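Local coordinates for protein flavodoxin (Methanosarcina acetivorans C2A, PDB 5WID) that binds flavin mononucleotide and probably serves as an electron-transfer protein, as flavodoxins generally do, at residues Lys2-Tyr7 with Asp31-Ser36; Asp43-Ala48 with Glu72-Ser77; Ser55-Tyr60 with Glu95-Ile100; Gly88-Ser93 with Val115-His120. All blocks are in the same frame, centred on the assembly; numbering follows the deposited sequence.

In the fold
Contact 1 comes first along the chain: it closes the loop through helix 13-27 and pairs strand 2-8 with strand 31-36. Contact 2 opens just after it and brings the ends of helices 42-47 and 64-76 together on one side of the sheet. Contact 1 touches contact 2 through Gln33 and Glu44. Contact 3 opens inside the loop of contact 2 and closes beyond it, so the two cross. It ties the end of strand 50-58 to the start of helix 96-106. Contact 4 crosses contact 3 in turn and pairs strands 83-90 and 110-119. Contacts 3 and 4 touch each other, and both hold FMN.

Contact 1 (Lys2-Tyr7 with Asp31-Ser36); sequences KAIVVY and DVQVIS. With ACT (acetate ion), chain F.
Five backbone hydrogen bonds run between Lys2-Tyr7 and Asp31-Ser36, in a parallel ladder. Ala3, Val5 and Tyr7 donate to Asp31, Gln33 and Ile35, while Gln33 and Ile35 donate back to Ala3 and Val5. The straightest joins Val5 N to Gln33 O at 2.9 Å, with an N-H...O angle of 173°.

Polar side chains meet at the start of the ladder. Lys2 CG is anti to the backbone N, and the chain then bends at chi2 and chi4. Its CD crosses above the carbonyl of Asp31, and NZ reaches a lone pair of Gln33 OE1 at 3.3 Å. Gln33 NE2 is held by Glu44 of helix 42-47.

These strands begin and end the first beta-alpha-beta unit of the flavodoxin fold, with helix 13-27 as the crossover. Strand 50-58 bonds to the other edge of strand 2-8.

Apolar contacts form on both faces. On the face of Ile4 and Ile35, Ile4 CD1 lies 3.8 Å from Ile35 CG2. On the other, Val5 CG2 is 4.0 Å from Val32 CG2, and helix 13-27 packs on Val32.

The Tyr7 ring swings back over the neighbouring strand, its CG in the crowded position between N and C (chi1 62°). Ser36 CA sits over one ring face, 4.0 Å from the centroid, in a CH-pi contact. Tyr7 CE1 touches Val34 CG1 at 3.8 Å. An alanine at Tyr7 would lose both contacts and would probably loosen the packing against Lys15 and Ala18 of helix 13-27. Tyr7 OH donates to OXT of an acetate, probably from the crystallisation liquor, at 2.6 Å.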
# COMPACT_ATOMS: atom_id res chain seq x y z
N LYS A 2 -9.40 10.55 4.32
CA LYS A 2 -9.61 9.18 3.87
C LYS A 2 -8.33 8.58 3.31
O LYS A 2 -7.61 9.23 2.55
CB LYS A 2 -10.72 9.14 2.80
CG LYS A 2 -10.99 7.78 2.20
CD LYS A 2 -11.41 6.78 3.26
CE LYS A 2 -12.03 5.56 2.62
NZ LYS A 2 -11.40 5.27 1.30
N ALA A 3 -8.04 7.34 3.70
CA ALA A 3 -6.93 6.59 3.15
C ALA A 3 -7.45 5.31 2.52
O ALA A 3 -8.50 4.80 2.91
CB ALA A 3 -5.89 6.24 4.23
N ILE A 4 -6.71 4.79 1.55
CA ILE A 4 -7.05 3.52 0.93
C ILE A 4 -5.81 2.65 0.92
O ILE A 4 -4.71 3.13 0.63
CB ILE A 4 -7.65 3.73 -0.47
CG1 ILE A 4 -8.09 2.40 -1.10
CG2 ILE A 4 -6.70 4.45 -1.40
CD1 ILE A 4 -9.32 2.58 -1.97
N VAL A 5 -5.97 1.38 1.30
CA VAL A 5 -4.87 0.41 1.32
C VAL A 5 -5.24 -0.66 0.29
O VAL A 5 -6.19 -1.42 0.50
CB VAL A 5 -4.66 -0.22 2.70
CG1 VAL A 5 -3.45 -1.16 2.67
CG2 VAL A 5 -4.52 0.87 3.80
N VAL A 6 -4.51 -0.69 -0.83
CA VAL A 6 -4.82 -1.53 -1.98
C VAL A 6 -3.75 -2.60 -2.08
O VAL A 6 -2.57 -2.29 -1.96
CB VAL A 6 -4.85 -0.71 -3.29
CG1 VAL A 6 -5.20 -1.61 -4.49
CG2 VAL A 6 -5.79 0.48 -3.17
N TYR A 7 -4.15 -3.85 -2.34
CA TYR A 7 -3.16 -4.93 -2.32
C TYR A 7 -3.46 -6.00 -3.36
O TYR A 7 -4.60 -6.18 -3.81
CB TYR A 7 -3.06 -5.58 -0.92
CG TYR A 7 -4.36 -6.22 -0.50
CD1 TYR A 7 -5.35 -5.47 0.12
CD2 TYR A 7 -4.61 -7.56 -0.78
CE1 TYR A 7 -6.56 -6.05 0.47
CE2 TYR A 7 -5.82 -8.14 -0.44
CZ TYR A 7 -6.79 -7.38 0.19
OH TYR A 7 -8.00 -7.96 0.54
N ASP A 31 -10.56 7.73 8.24
CA ASP A 31 -11.34 6.76 7.48
C ASP A 31 -10.43 5.97 6.55
O ASP A 31 -9.50 6.52 5.96
CB ASP A 31 -12.42 7.47 6.67
CG ASP A 31 -13.50 8.08 7.54
OD1 ASP A 31 -13.76 7.54 8.63
OD2 ASP A 31 -14.10 9.09 7.12
N VAL A 32 -10.70 4.68 6.42
CA VAL A 32 -9.84 3.83 5.60
C VAL A 32 -10.67 2.70 5.00
O VAL A 32 -11.65 2.23 5.60
CB VAL A 32 -8.65 3.28 6.41
CG1 VAL A 32 -9.13 2.41 7.55
CG2 VAL A 32 -7.68 2.51 5.52
N GLN A 33 -10.29 2.28 3.81
CA GLN A 33 -10.78 1.01 3.30
C GLN A 33 -9.60 0.20 2.83
O GLN A 33 -8.66 0.73 2.22
CB GLN A 33 -11.86 1.21 2.20
CG GLN A 33 -11.44 1.18 0.76
CD GLN A 33 -12.58 1.65 -0.14
OE1 GLN A 33 -12.68 2.83 -0.47
NE2 GLN A 33 -13.46 0.73 -0.53
N VAL A 34 -9.61 -1.08 3.19
CA VAL A 34 -8.58 -2.04 2.80
C VAL A 34 -9.22 -2.91 1.74
O VAL A 34 -10.26 -3.54 1.99
CB VAL A 34 -8.11 -2.87 4.01
CG1 VAL A 34 -7.09 -3.92 3.56
CG2 VAL A 34 -7.53 -1.94 5.08
N ILE A 35 -8.64 -2.92 0.55
CA ILE A 35 -9.36 -3.48 -0.59
C ILE A 35 -8.37 -4.08 -1.59
O ILE A 35 -7.30 -3.52 -1.85
CB ILE A 35 -10.26 -2.41 -1.24
CG1 ILE A 35 -11.15 -3.01 -2.33
CG2 ILE A 35 -9.45 -1.22 -1.74
CD1 ILE A 35 -12.32 -2.10 -2.69
N SER A 36 -8.74 -5.23 -2.13
CA SER A 36 -7.96 -5.84 -3.19
C SER A 36 -7.97 -4.95 -4.43
O SER A 36 -8.97 -4.31 -4.76
CB SER A 36 -8.53 -7.23 -3.47
OG SER A 36 -8.15 -7.70 -4.74
C ACT F . -9.74 -10.19 -1.25
O ACT F . -9.90 -10.89 -2.29
OXT ACT F . -8.57 -10.06 -0.79
CH3 ACT F . -10.90 -9.56 -0.57
O HOH W 1 -5.48 -9.29 -3.92

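Contact 2 (Asp43-Ala48 with Glu72-Ser77); sequences DELKEA and ETLVAS
This is a small helix-to-helix contact on one side of the central sheet, away from the FMN site. It joins the ends of helices 42-47 and 64-76. The two short axes cross at -42° and come no closer than 9.5 Å, so side chains make the contact.

Leu45 is the main apolar link. Its CG is anti to the carbonyl carbon, and CD1 reaches across to Thr73 CG2 at 3.9 Å and Leu74 CD1 at 4.1 Å. Leu45 and Thr73 meet at about a right angle. Nearer the backbone, Leu45 CB lies 3.6 Å from Ser77 CB. Lys46 stretches alongside, with CG 3.7 Å from Ser77 O.

Ser77 OG turns back to its own helix end and donates to a lone pair of Leu74 O at 2.7 Å. Ser77 N bonds to the same oxygen, so two donors grip it. An alanine at Ser77 would keep CB against Leu45 but lose the hydroxyl grip, and would probably leave the helix end less firmly held. A water lies 2.8 Å from Ser77 O, to which it can donate.

Leu45 and Leu74 also both pack on Ile51 of strand 50-58. Such helices layered on a parallel sheet are characteristic of the flavodoxin alpha/beta fold.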
# COMPACT_ATOMS: atom_id res chain seq x y z
N ASP A 43 -12.80 6.06 -8.67
CA ASP A 43 -13.25 7.15 -7.81
C ASP A 43 -12.75 6.99 -6.38
O ASP A 43 -12.54 8.00 -5.69
CB ASP A 43 -14.78 7.25 -7.80
CG ASP A 43 -15.33 7.89 -9.05
OD1 ASP A 43 -16.52 7.68 -9.34
OD2 ASP A 43 -14.58 8.61 -9.74
N GLU A 44 -12.60 5.76 -5.90
CA GLU A 44 -12.10 5.56 -4.54
C GLU A 44 -10.65 6.01 -4.41
O GLU A 44 -10.26 6.55 -3.37
CB GLU A 44 -12.26 4.09 -4.13
CG GLU A 44 -13.73 3.71 -3.99
CD GLU A 44 -13.95 2.22 -3.75
OE1 GLU A 44 -13.25 1.39 -4.36
OE2 GLU A 44 -14.87 1.89 -2.96
N LEU A 45 -9.85 5.81 -5.45
CA LEU A 45 -8.48 6.32 -5.45
C LEU A 45 -8.47 7.85 -5.50
O LEU A 45 -7.72 8.50 -4.76
CB LEU A 45 -7.70 5.76 -6.65
CG LEU A 45 -7.42 4.25 -6.63
CD1 LEU A 45 -6.71 3.83 -7.91
CD2 LEU A 45 -6.61 3.86 -5.42
N LYS A 46 -9.31 8.43 -6.37
CA LYS A 46 -9.38 9.89 -6.48
C LYS A 46 -9.80 10.53 -5.17
O LYS A 46 -9.32 11.61 -4.81
CB LYS A 46 -10.37 10.29 -7.59
CG LYS A 46 -9.94 9.90 -9.00
CD LYS A 46 -11.08 10.15 -9.98
CE LYS A 46 -10.59 10.16 -11.42
NZ LYS A 46 -11.69 10.58 -12.36
N GLU A 47 -10.70 9.87 -4.43
CA GLU A 47 -11.21 10.44 -3.18
C GLU A 47 -10.16 10.46 -2.08
O GLU A 47 -10.20 11.32 -1.19
CB GLU A 47 -12.44 9.65 -2.74
CG GLU A 47 -12.97 10.02 -1.35
CD GLU A 47 -13.94 8.98 -0.79
OE1 GLU A 47 -14.70 9.34 0.14
OE2 GLU A 47 -13.93 7.82 -1.25
N ALA A 48 -9.21 9.53 -2.10
CA ALA A 48 -8.31 9.31 -0.97
C ALA A 48 -7.20 10.36 -0.89
O ALA A 48 -6.66 10.78 -1.92
CB ALA A 48 -7.70 7.92 -1.05
N GLU A 72 -2.03 1.90 -15.21
CA GLU A 72 -3.27 2.37 -15.83
C GLU A 72 -4.17 3.06 -14.82
O GLU A 72 -4.40 4.27 -14.92
CB GLU A 72 -3.98 1.19 -16.51
CG GLU A 72 -3.16 0.60 -17.65
CD GLU A 72 -3.74 -0.68 -18.20
OE1 GLU A 72 -4.92 -0.97 -17.93
OE2 GLU A 72 -3.00 -1.40 -18.90
N THR A 73 -4.65 2.33 -13.82
CA THR A 73 -5.68 2.86 -12.93
C THR A 73 -5.12 3.91 -11.98
O THR A 73 -5.72 4.98 -11.81
CB THR A 73 -6.34 1.73 -12.15
OG1 THR A 73 -6.84 0.76 -13.08
CG2 THR A 73 -7.51 2.26 -11.34
N LEU A 74 -4.01 3.61 -11.30
CA LEU A 74 -3.47 4.57 -10.34
C LEU A 74 -3.03 5.86 -11.03
O LEU A 74 -3.29 6.96 -10.54
CB LEU A 74 -2.31 3.95 -9.55
CG LEU A 74 -1.73 4.83 -8.43
CD1 LEU A 74 -2.82 5.18 -7.40
CD2 LEU A 74 -0.55 4.13 -7.74
N VAL A 75 -2.36 5.74 -12.19
CA VAL A 75 -1.99 6.94 -12.94
C VAL A 75 -3.23 7.75 -13.31
O VAL A 75 -3.23 8.98 -13.22
CB VAL A 75 -1.17 6.56 -14.19
CG1 VAL A 75 -0.95 7.78 -15.07
CG2 VAL A 75 0.17 5.98 -13.78
N ALA A 76 -4.31 7.07 -13.70
CA ALA A 76 -5.52 7.77 -14.14
C ALA A 76 -6.23 8.48 -12.99
O ALA A 76 -7.07 9.36 -13.24
CB ALA A 76 -6.50 6.80 -14.80
N SER A 77 -5.92 8.12 -11.74
CA SER A 77 -6.55 8.74 -10.58
C SER A 77 -5.94 10.09 -10.22
O SER A 77 -6.38 10.70 -9.24
CB SER A 77 -6.49 7.79 -9.38
OG SER A 77 -5.19 7.76 -8.80
O HOH W 2 -5.32 9.80 -6.85

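Contact 3 (Ser55-Tyr60 with Glu95-Ile100); sequences SSTFYY and EAPILI. With FMN (flavin mononucleotide), chain D.
In this flavodoxin fold, Ser55-Tyr60 is the end of strand 50-58 and the FMN loop that follows it. It lies against the start of helix 96-106.

One hydrogen bond crosses between the segments. Ala96 N donates to Thr57 OG1 at 3.0 Å, with an N-H...O angle of 157°. Thr57 OG1 is anti to the carbonyl carbon (chi1 -60°), which turns it toward the helix. The same torsion sets CG2 near the flavin N3.

Packing surrounds this bond. Ala96 CB presses on Ser56 O at 3.3 Å. Ile100 CD1 meets Ser55 CB at 3.9 Å, and Met62 of strand 61-62 touches both residues. The Glu95 chain bends at chi2 and runs beside Tyr60, pointing the same way. Its carboxylate is turned 82° from the ring plane, with OE1 3.3 Å from Tyr60 CA. Glu95 OE1 also accepts from the hydroxyl of Ser93, so it is a second-shell group behind an FMN ligand.

Ser56-Tyr60 hold the cofactor. Ser56 OG donates to phosphate oxygen O2P at 2.7 Å. Phe58 lays one ring face over the dimethylbenzene end of the flavin, with CE2 3.5 Å from C7. The flavin edge at C6 points at one face of the Tyr59 ring. O4 points at one face of the Tyr60 ring, toward the rim, and Tyr60 N donates to that same O4 at 3.0 Å.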
# COMPACT_ATOMS: atom_id res chain seq x y z
N SER A 55 2.07 -5.52 -2.86
CA SER A 55 2.09 -6.72 -3.69
C SER A 55 3.17 -7.66 -3.18
O SER A 55 4.22 -7.21 -2.72
CB SER A 55 2.35 -6.41 -5.17
OG SER A 55 2.43 -7.60 -5.93
N SER A 56 2.94 -8.96 -3.35
CA SER A 56 4.04 -9.87 -3.15
C SER A 56 4.99 -9.80 -4.34
O SER A 56 4.72 -9.13 -5.35
CB SER A 56 3.53 -11.30 -2.92
OG SER A 56 2.57 -11.65 -3.91
N THR A 57 6.15 -10.45 -4.20
CA THR A 57 7.17 -10.49 -5.24
C THR A 57 7.12 -11.87 -5.89
O THR A 57 7.28 -12.89 -5.20
CB THR A 57 8.56 -10.23 -4.67
OG1 THR A 57 8.62 -8.93 -4.05
CG2 THR A 57 9.63 -10.32 -5.77
N PHE A 58 6.88 -11.92 -7.20
CA PHE A 58 6.98 -13.15 -7.98
C PHE A 58 8.00 -12.91 -9.08
O PHE A 58 7.83 -11.98 -9.88
CB PHE A 58 5.64 -13.54 -8.59
CG PHE A 58 4.80 -14.45 -7.73
CD1 PHE A 58 4.52 -14.12 -6.41
CD2 PHE A 58 4.29 -15.62 -8.25
CE1 PHE A 58 3.73 -14.96 -5.63
CE2 PHE A 58 3.50 -16.46 -7.48
CZ PHE A 58 3.21 -16.14 -6.17
N TYR A 59 9.02 -13.76 -9.15
CA TYR A 59 10.08 -13.66 -10.15
C TYR A 59 10.54 -12.21 -10.31
O TYR A 59 10.54 -11.63 -11.40
CB TYR A 59 9.62 -14.26 -11.49
CG TYR A 59 9.27 -15.71 -11.31
CD1 TYR A 59 10.26 -16.64 -11.04
CD2 TYR A 59 7.94 -16.14 -11.33
CE1 TYR A 59 9.95 -17.98 -10.83
CE2 TYR A 59 7.63 -17.49 -11.12
CZ TYR A 59 8.64 -18.39 -10.87
OH TYR A 59 8.36 -19.72 -10.64
N TYR A 60 10.94 -11.63 -9.16
CA TYR A 60 11.68 -10.37 -9.04
C TYR A 60 10.86 -9.14 -9.38
O TYR A 60 11.43 -8.06 -9.54
CB TYR A 60 12.97 -10.41 -9.88
CG TYR A 60 13.58 -11.78 -9.80
CD1 TYR A 60 14.08 -12.25 -8.59
CD2 TYR A 60 13.58 -12.64 -10.89
CE1 TYR A 60 14.59 -13.52 -8.47
CE2 TYR A 60 14.08 -13.92 -10.78
CZ TYR A 60 14.59 -14.35 -9.57
OH TYR A 60 15.11 -15.61 -9.45
N GLU A 95 11.78 -7.46 -4.38
CA GLU A 95 11.82 -6.24 -5.19
C GLU A 95 10.48 -5.52 -5.24
O GLU A 95 10.47 -4.30 -5.43
CB GLU A 95 12.25 -6.54 -6.63
CG GLU A 95 13.71 -6.94 -6.81
CD GLU A 95 13.93 -8.45 -6.71
OE1 GLU A 95 13.01 -9.15 -6.25
OE2 GLU A 95 15.01 -8.92 -7.10
N ALA A 96 9.35 -6.23 -5.11
CA ALA A 96 8.07 -5.61 -5.49
C ALA A 96 7.78 -4.32 -4.73
O ALA A 96 7.39 -3.33 -5.37
CB ALA A 96 6.92 -6.62 -5.34
N PRO A 97 7.92 -4.25 -3.40
CA PRO A 97 7.58 -2.98 -2.73
C PRO A 97 8.52 -1.85 -3.11
O PRO A 97 8.08 -0.69 -3.13
CB PRO A 97 7.67 -3.33 -1.23
CG PRO A 97 7.44 -4.83 -1.20
CD PRO A 97 8.21 -5.31 -2.41
N ILE A 98 9.78 -2.16 -3.43
CA ILE A 98 10.71 -1.14 -3.92
C ILE A 98 10.22 -0.59 -5.25
O ILE A 98 10.21 0.63 -5.48
CB ILE A 98 12.13 -1.72 -4.08
CG1 ILE A 98 12.50 -2.60 -2.89
CG2 ILE A 98 13.14 -0.60 -4.31
CD1 ILE A 98 12.53 -1.86 -1.62
N LEU A 99 9.83 -1.50 -6.15
CA LEU A 99 9.35 -1.10 -7.47
C LEU A 99 8.05 -0.31 -7.38
O LEU A 99 7.84 0.63 -8.15
CB LEU A 99 9.17 -2.34 -8.34
CG LEU A 99 10.50 -3.04 -8.58
CD1 LEU A 99 10.27 -4.41 -9.24
CD2 LEU A 99 11.43 -2.17 -9.44
N ILE A 100 7.17 -0.69 -6.46
CA ILE A 100 5.94 0.06 -6.24
C ILE A 100 6.27 1.49 -5.81
O ILE A 100 5.73 2.46 -6.35
CB ILE A 100 5.06 -0.65 -5.20
CG1 ILE A 100 4.52 -1.96 -5.78
CG2 ILE A 100 3.94 0.29 -4.71
CD1 ILE A 100 3.79 -2.80 -4.76
N1 FMN D . 9.81 -14.04 -3.42
C2 FMN D . 10.85 -13.19 -3.74
O2 FMN D . 11.34 -12.48 -2.86
N3 FMN D . 11.33 -13.13 -5.04
C4 FMN D . 10.78 -13.90 -6.03
O4 FMN D . 11.23 -13.81 -7.18
C4A FMN D . 9.74 -14.78 -5.70
N5 FMN D . 9.17 -15.59 -6.66
C5A FMN D . 8.14 -16.45 -6.32
C6 FMN D . 7.59 -17.26 -7.31
C7 FMN D . 6.56 -18.13 -6.99
C7M FMN D . 5.98 -18.99 -8.08
C8 FMN D . 6.08 -18.20 -5.69
C8M FMN D . 4.96 -19.14 -5.33
C9 FMN D . 6.63 -17.38 -4.69
C9A FMN D . 7.66 -16.51 -5.02
N10 FMN D . 8.22 -15.69 -4.05
C10 FMN D . 9.26 -14.84 -4.39
C1' FMN D . 7.75 -15.75 -2.63
C2' FMN D . 6.49 -14.93 -2.35
O2' FMN D . 6.68 -13.54 -2.59
C3' FMN D . 6.16 -15.15 -0.88
O3' FMN D . 5.73 -16.49 -0.70
C4' FMN D . 5.10 -14.18 -0.33
O4' FMN D . 5.02 -14.41 1.06
C5' FMN D . 3.73 -14.34 -0.97
O5' FMN D . 2.89 -13.33 -0.44
P FMN D . 1.34 -13.26 -0.84
O1P FMN D . 0.85 -11.89 -0.42
O2P FMN D . 1.22 -13.42 -2.34
O3P FMN D . 0.61 -14.35 -0.10

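Contact 4 (Gly88-Ser93 with Val115-His120); sequences GSYGWS and VLRILH. With FMN (flavin mononucleotide), chain D.
The Tyr90 ring is sandwiched between two side chains of the neighbouring strand. Its CG takes the crowded position between N and C (chi1 73°), which carries the ring across Val115-His120. Leu119 CD2 lies over one face, 3.7 Å from the centroid, and Arg117 CD lies over the opposite face at 4.2 Å. Both are CH-pi contacts. The Arg117 chain is extended from CG to NE and crosses the ring obliquely; its guanidinium, whose NH1 is hydrogen-bonded to Gly94 O, is tilted 36° from the ring plane. FMN O2 sits at the Tyr90 edge.

Beneath the side chains, Gly88-Tyr90 pairs in parallel with Arg117-Leu119. These strands frame helix 96-106 in a beta-alpha-beta unit of the flavodoxin fold. His120 N closes the ladder on Tyr90 O at 2.9 Å.

Ser89 lies on the other face of the sheet, touching Asn13 and Met17 of helix 13-27. Its OG, anti to the backbone N, donates to a lone pair of His120 O at 2.7 Å and accepts from the ribityl O4' of FMN.

Beyond the strand, the loop wraps the flavin pyrimidine. Backbone N atoms of Gly91, Trp92 and Ser93 all donate to FMN O2, the Trp92 bond being the straightest at 174°. At Gly91 a side chain would clash with FMN C1'. The Trp92 indole lies face-on over the flavin, with CH2 3.3 Å from C4A. Ser93 OG accepts from FMN N3 at 2.7 Å.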
# COMPACT_ATOMS: atom_id res chain seq x y z
N GLY A 88 4.75 -5.08 1.05
CA GLY A 88 4.48 -6.41 0.50
C GLY A 88 5.22 -7.53 1.20
O GLY A 88 6.19 -7.29 1.92
N SER A 89 4.78 -8.77 0.99
CA SER A 89 5.45 -9.94 1.53
C SER A 89 6.31 -10.57 0.43
O SER A 89 6.01 -10.43 -0.75
CB SER A 89 4.42 -10.95 2.05
OG SER A 89 5.03 -12.14 2.53
N TYR A 90 7.38 -11.24 0.83
CA TYR A 90 8.30 -11.79 -0.16
C TYR A 90 9.02 -13.00 0.42
O TYR A 90 8.95 -13.26 1.62
CB TYR A 90 9.31 -10.73 -0.63
CG TYR A 90 10.38 -10.37 0.39
CD1 TYR A 90 10.08 -9.63 1.53
CD2 TYR A 90 11.70 -10.77 0.19
CE1 TYR A 90 11.07 -9.30 2.45
CE2 TYR A 90 12.71 -10.42 1.09
CZ TYR A 90 12.38 -9.70 2.22
OH TYR A 90 13.37 -9.37 3.13
N GLY A 91 9.74 -13.72 -0.45
CA GLY A 91 10.43 -14.92 -0.04
C GLY A 91 11.94 -14.84 0.05
O GLY A 91 12.54 -15.58 0.84
N TRP A 92 12.58 -14.01 -0.78
CA TRP A 92 14.03 -13.88 -0.63
C TRP A 92 14.60 -12.62 -1.27
O TRP A 92 15.52 -12.02 -0.70
CB TRP A 92 14.77 -15.11 -1.19
CG TRP A 92 14.75 -15.31 -2.68
CD1 TRP A 92 15.73 -14.98 -3.57
CD2 TRP A 92 13.72 -15.96 -3.44
NE1 TRP A 92 15.37 -15.35 -4.84
CE2 TRP A 92 14.14 -15.96 -4.79
CE3 TRP A 92 12.49 -16.53 -3.12
CZ2 TRP A 92 13.37 -16.51 -5.81
CZ3 TRP A 92 11.72 -17.08 -4.14
CH2 TRP A 92 12.16 -17.06 -5.47
N SER A 93 14.09 -12.21 -2.43
CA SER A 93 14.67 -11.07 -3.14
C SER A 93 13.91 -9.77 -2.87
O SER A 93 14.54 -8.71 -2.71
CB SER A 93 14.74 -11.36 -4.64
OG SER A 93 13.46 -11.47 -5.25
N VAL A 115 9.23 2.12 3.31
CA VAL A 115 8.77 1.07 2.40
C VAL A 115 8.92 -0.25 3.15
O VAL A 115 10.01 -0.58 3.61
CB VAL A 115 9.58 1.10 1.10
CG1 VAL A 115 9.26 -0.12 0.21
CG2 VAL A 115 9.35 2.41 0.36
N LEU A 116 7.82 -0.99 3.29
CA LEU A 116 7.76 -2.08 4.26
C LEU A 116 7.62 -3.43 3.56
O LEU A 116 6.58 -3.72 2.98
CB LEU A 116 6.59 -1.87 5.23
CG LEU A 116 6.43 -2.94 6.32
CD1 LEU A 116 7.71 -3.08 7.16
CD2 LEU A 116 5.23 -2.60 7.21
N ARG A 117 8.65 -4.27 3.64
CA ARG A 117 8.54 -5.63 3.14
C ARG A 117 8.80 -6.61 4.28
O ARG A 117 9.58 -6.33 5.19
CB ARG A 117 9.50 -5.89 1.96
CG ARG A 117 10.93 -5.64 2.28
CD ARG A 117 11.84 -5.87 1.07
NE ARG A 117 13.23 -5.64 1.44
CZ ARG A 117 14.22 -5.48 0.57
NH1 ARG A 117 13.98 -5.54 -0.74
NH2 ARG A 117 15.45 -5.27 1.02
N ILE A 118 8.12 -7.75 4.23
CA ILE A 118 8.15 -8.73 5.31
C ILE A 118 8.30 -10.13 4.71
O ILE A 118 7.50 -10.52 3.85
CB ILE A 118 6.87 -8.67 6.16
CG1 ILE A 118 6.76 -7.32 6.87
CG2 ILE A 118 6.87 -9.80 7.21
CD1 ILE A 118 7.72 -7.18 8.02
N LEU A 119 9.27 -10.89 5.21
CA LEU A 119 9.48 -12.25 4.73
C LEU A 119 8.35 -13.19 5.13
O LEU A 119 7.95 -13.23 6.30
CB LEU A 119 10.81 -12.79 5.27
CG LEU A 119 12.07 -12.34 4.54
CD1 LEU A 119 13.27 -12.55 5.45
CD2 LEU A 119 12.23 -13.12 3.24
N HIS A 120 7.84 -13.94 4.16
CA HIS A 120 6.92 -15.08 4.36
C HIS A 120 5.68 -14.62 5.13
O HIS A 120 5.16 -13.52 4.90
CB HIS A 120 7.68 -16.22 5.03
CG HIS A 120 8.96 -16.57 4.36
ND1 HIS A 120 9.04 -16.92 3.03
CD2 HIS A 120 10.23 -16.63 4.84
CE1 HIS A 120 10.29 -17.19 2.72
NE2 HIS A 120 11.04 -17.01 3.79
N1 FMN D . 9.81 -14.04 -3.42
C2 FMN D . 10.85 -13.19 -3.74
O2 FMN D . 11.34 -12.48 -2.86
N3 FMN D . 11.33 -13.13 -5.04
C4 FMN D . 10.78 -13.90 -6.03
O4 FMN D . 11.23 -13.81 -7.18
C4A FMN D . 9.74 -14.78 -5.70
N5 FMN D . 9.17 -15.59 -6.66
C5A FMN D . 8.14 -16.45 -6.32
C6 FMN D . 7.59 -17.26 -7.31
C7 FMN D . 6.56 -18.13 -6.99
C7M FMN D . 5.98 -18.99 -8.08
C8 FMN D . 6.08 -18.20 -5.69
C8M FMN D . 4.96 -19.14 -5.33
C9 FMN D . 6.63 -17.38 -4.69
C9A FMN D . 7.66 -16.51 -5.02
N10 FMN D . 8.22 -15.69 -4.05
C10 FMN D . 9.26 -14.84 -4.39
C1' FMN D . 7.75 -15.75 -2.63
C2' FMN D . 6.49 -14.93 -2.35
O2' FMN D . 6.68 -13.54 -2.59
C3' FMN D . 6.16 -15.15 -0.88
O3' FMN D . 5.73 -16.49 -0.70
C4' FMN D . 5.10 -14.18 -0.33
O4' FMN D . 5.02 -14.41 1.06
C5' FMN D . 3.73 -14.34 -0.97
O5' FMN D . 2.89 -13.33 -0.44
P FMN D . 1.34 -13.26 -0.84
O1P FMN D . 0.85 -11.89 -0.42
O2P FMN D . 1.22 -13.42 -2.34
O3P FMN D . 0.61 -14.35 -0.10
O HOH W 3 15.68 -6.31 -3.29